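Local coordinates for protein CurF (Lyngbya majuscula, PDB 2Q35) that acts as a decarboxylase through its crotonase-family ECH2 domain, taking part in beta-branching of a growing polyketide chain, at the interface of chains A and B. Coordinates in Å, arbitrary orientation; residue numbers count along the deposited sequence, not the author numbering. Chains: chain A/B, CurF.

Contact 1: the interface of chains A and B. Residues chain A 128, 155-156; chain B 92, 192, 200, 203, 207.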
# COMPACT_ATOMS: atom_id res chain seq x y z
N MET A 128 2.42 23.27 2.18
CA MET A 128 2.72 23.56 3.59
C MET A 128 4.01 24.35 3.79
O MET A 128 4.23 24.93 4.87
CB MET A 128 2.71 22.28 4.43
CG MET A 128 1.30 21.67 4.59
SD MET A 128 0.29 22.59 5.77
CE MET A 128 0.87 21.90 7.32
N ILE A 155 3.67 15.83 2.35
CA ILE A 155 2.58 16.81 2.56
C ILE A 155 2.86 17.67 3.81
O ILE A 155 2.77 18.89 3.76
CB ILE A 155 1.21 16.10 2.66
CG1 ILE A 155 0.89 15.41 1.33
CG2 ILE A 155 0.09 17.08 2.99
CD1 ILE A 155 -0.36 14.53 1.36
N TYR A 156 3.23 17.04 4.92
CA TYR A 156 3.51 17.83 6.13
C TYR A 156 4.67 18.79 6.01
O TYR A 156 4.60 19.90 6.55
CB TYR A 156 3.76 16.93 7.34
CG TYR A 156 2.56 16.52 8.14
CD1 TYR A 156 2.06 17.34 9.16
CD2 TYR A 156 1.96 15.28 7.94
CE1 TYR A 156 0.95 16.94 9.95
CE2 TYR A 156 0.87 14.86 8.72
CZ TYR A 156 0.37 15.70 9.73
OH TYR A 156 -0.68 15.32 10.52
N PRO B 92 0.69 16.83 15.38
CA PRO B 92 1.42 15.63 14.94
C PRO B 92 2.35 15.03 16.00
O PRO B 92 2.98 15.76 16.79
CB PRO B 92 2.29 16.14 13.77
CG PRO B 92 1.92 17.52 13.51
CD PRO B 92 0.91 18.00 14.52
N ILE B 192 8.73 19.75 10.40
CA ILE B 192 7.25 19.83 10.49
C ILE B 192 6.83 21.14 11.18
O ILE B 192 5.88 21.81 10.72
CB ILE B 192 6.68 18.61 11.18
CG1 ILE B 192 6.91 17.37 10.31
CG2 ILE B 192 5.15 18.78 11.43
CD1 ILE B 192 6.55 16.05 11.03
N LEU B 200 -1.15 22.80 10.74
CA LEU B 200 -0.79 21.44 11.20
C LEU B 200 -2.01 20.71 11.77
O LEU B 200 -2.24 19.54 11.45
CB LEU B 200 0.34 21.49 12.22
CG LEU B 200 1.70 21.91 11.65
CD1 LEU B 200 2.66 22.16 12.84
CD2 LEU B 200 2.24 20.87 10.72
N LEU B 203 -4.55 19.93 8.93
CA LEU B 203 -4.07 18.87 8.06
C LEU B 203 -4.18 17.53 8.76
O LEU B 203 -4.62 16.56 8.15
CB LEU B 203 -2.59 19.14 7.67
CG LEU B 203 -1.99 18.10 6.73
CD1 LEU B 203 -2.74 18.04 5.41
CD2 LEU B 203 -0.47 18.42 6.49
N LEU B 207 -6.08 14.24 7.36
CA LEU B 207 -5.36 13.01 7.04
C LEU B 207 -5.79 11.81 7.90
O LEU B 207 -5.71 10.66 7.45
CB LEU B 207 -3.84 13.20 7.18
CG LEU B 207 -3.23 14.18 6.18
CD1 LEU B 207 -1.77 14.45 6.50
CD2 LEU B 207 -3.34 13.62 4.77
O HOH W 1 6.09 22.09 7.71

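Contact 2: the interface of chains A and B. Residues chain A 152-153, 156; chain B 113-114, 207.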
# COMPACT_ATOMS: atom_id res chain seq x y z
N GLN A 152 2.53 11.23 3.64
CA GLN A 152 2.52 11.95 4.93
C GLN A 152 3.69 12.93 5.03
O GLN A 152 3.53 14.12 5.33
CB GLN A 152 2.64 10.92 6.05
CG GLN A 152 2.25 11.39 7.41
CD GLN A 152 0.80 11.11 7.73
OE1 GLN A 152 -0.03 10.97 6.84
NE2 GLN A 152 0.50 11.04 9.00
N GLU A 153 4.89 12.44 4.78
CA GLU A 153 6.04 13.30 5.01
C GLU A 153 6.12 14.44 3.99
O GLU A 153 6.41 15.59 4.36
CB GLU A 153 7.34 12.51 5.01
CG GLU A 153 8.52 13.35 5.48
CD GLU A 153 9.86 12.66 5.28
OE1 GLU A 153 10.08 11.61 5.91
OE2 GLU A 153 10.69 13.17 4.50
N TYR A 156 3.23 17.04 4.92
CA TYR A 156 3.51 17.83 6.13
C TYR A 156 4.67 18.79 6.01
O TYR A 156 4.60 19.90 6.55
CB TYR A 156 3.76 16.93 7.34
CG TYR A 156 2.56 16.52 8.14
CD1 TYR A 156 2.06 17.34 9.16
CD2 TYR A 156 1.96 15.28 7.94
CE1 TYR A 156 0.95 16.94 9.95
CE2 TYR A 156 0.87 14.86 8.72
CZ TYR A 156 0.37 15.70 9.73
OH TYR A 156 -0.68 15.32 10.52
N ASP B 113 1.74 9.67 14.06
CA ASP B 113 1.67 10.09 12.67
C ASP B 113 2.91 9.71 11.88
O ASP B 113 2.83 9.43 10.68
CB ASP B 113 1.42 11.58 12.61
CG ASP B 113 0.18 11.97 13.40
OD1 ASP B 113 -0.96 11.67 12.94
OD2 ASP B 113 0.34 12.48 14.52
N PHE B 114 4.03 9.70 12.58
CA PHE B 114 5.32 9.28 12.01
C PHE B 114 5.98 8.32 12.99
O PHE B 114 5.74 8.40 14.20
CB PHE B 114 6.21 10.50 11.87
CG PHE B 114 5.69 11.50 10.87
CD1 PHE B 114 4.87 12.54 11.30
CD2 PHE B 114 6.00 11.39 9.53
CE1 PHE B 114 4.37 13.46 10.38
CE2 PHE B 114 5.53 12.32 8.61
CZ PHE B 114 4.69 13.33 9.03
N LEU B 207 -6.08 14.24 7.36
CA LEU B 207 -5.36 13.01 7.04
C LEU B 207 -5.79 11.81 7.90
O LEU B 207 -5.71 10.66 7.45
CB LEU B 207 -3.84 13.20 7.18
CG LEU B 207 -3.23 14.18 6.18
CD1 LEU B 207 -1.77 14.45 6.50
CD2 LEU B 207 -3.34 13.62 4.77
O HOH W 2 -1.36 12.69 10.36

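Contact 1: the interface of chains A and B
A:Tyr156, near the C-terminal end of helix 148-157, pushes its ring among apolar side chains of chain B that come from helix 197-230, the end of helix 178-192 and the loop at B:Pro92. It is a worked example of how one aromatic ring can organise an apolar subunit contact. Beyond CB, which carries the ring away from its own helix, CG already lies under the CD2 methyl of B:Leu203. That methyl sits above the middle of one ring face, 3.9 Å from the centroid, in a CH-pi contact. B:Leu203 brings it there because its CG stands anti to the backbone N (chi1 -179°), unlike the CG atoms of B:Leu200 and B:Leu207 on the same helix. Next along the ring, CD1 meets B:Leu200 CD2 at the edge, in the plane, at 3.9 Å. B:Ile192 CG2 lies 4.1 Å from the same A:Tyr156 CD1. A:Tyr156 CE1 touches B:Pro92 CG at 3.7 Å. This proline contact comes from the side opposite B:Leu203. On the other flank, CE2 packs on B:Leu207 CD1 at 3.5 Å, toward the rim of the face that B:Leu203 covers. CD2 and CZ face the same methyl more distantly. The hydroxyl OH at the tip passes beyond this apolar collar. An alanine in place of A:Tyr156 would probably open a gap between B:Leu203, B:Pro92 and B:Leu207, and strip the B:Leu203 methyl of its aromatic platform. Around the ring's base, A:Ile155 CG2 lies 3.8 Å from B:Leu203 CD2, extending the apolar surface. A:Met128, its chain bent at chi2 and chi3, turns its terminal CE methyl toward the CD2 methyls of both B:Leu200 and B:Leu203. Beside this apolar core runs a polar link between two helix ends: one water lies 2.9 Å from the backbone O of A:Tyr156 and 3.0 Å from the backbone O of B:Ile192.

Contact 2: the interface of chains A and B
Helix 148-157 of chain A lies against three elements of chain B: the loop residue B:Asp113, the start of strand 114-118 and the N-terminal third of helix 197-230. The case illustrates how one aromatic residue, set at a strand's first position, can fit between successive turns of a partner helix. A:Gln152 CG packs over one face of the B:Phe114 ring, offset toward its CZ and CE2 side, and lies 3.5 Å from B:Phe114 CZ. The edge of the phenyl ring points instead at the helix backbone, where A:Glu153 CA lies in its plane near CE2. The same edge, through CZ and CE1, comes over the A:Tyr156 face opposite to that touched by leucines of chain B. The two rings meet edge-to-face, with planes 69° apart and centroids separated by 5.3 Å, so the tyrosine ring is gripped from both sides. A:Gln152 sends CG anti to its backbone N (chi1 -163°) and then bends at chi2, which lays its CG methylene over the phenyl face and carries the amide on toward B:Asp113. There NE2 makes a weak hydrogen bond of 3.3 Å to the backbone O of B:Asp113, bent to 129° at the hydrogen. The amide OE1 faces the other way, 3.9 Å from B:Leu207 CD1. A firmer polar link goes through water: A:Tyr156 OH lies 2.7 Å from a water in the plane of its ring, and that water is 2.8 Å from the carboxylate OD1 of B:Asp113. Within the crotonase fold, the site joins helix 148-157 of one subunit to the point where a loop of the other enters a strand, with the N-terminal part of its long helix 197-230 alongside.

Contact 1 and contact 2 are adjoining parts of one subunit interface, with their C-alpha centres about 6 Å apart. Both draw on helix 148-157 of chain A and helix 197-230 of chain B, and they share A:Tyr156 and B:Leu207. The tyrosine therefore couples the apolar region of contact 1 to the mixed aromatic and polar region of contact 2, and a shift of its ring would likely be felt in both. The deposited assembly holds three copies of the domain, consistent with the trimers common among crotonases, so this patch may recur around a trimer.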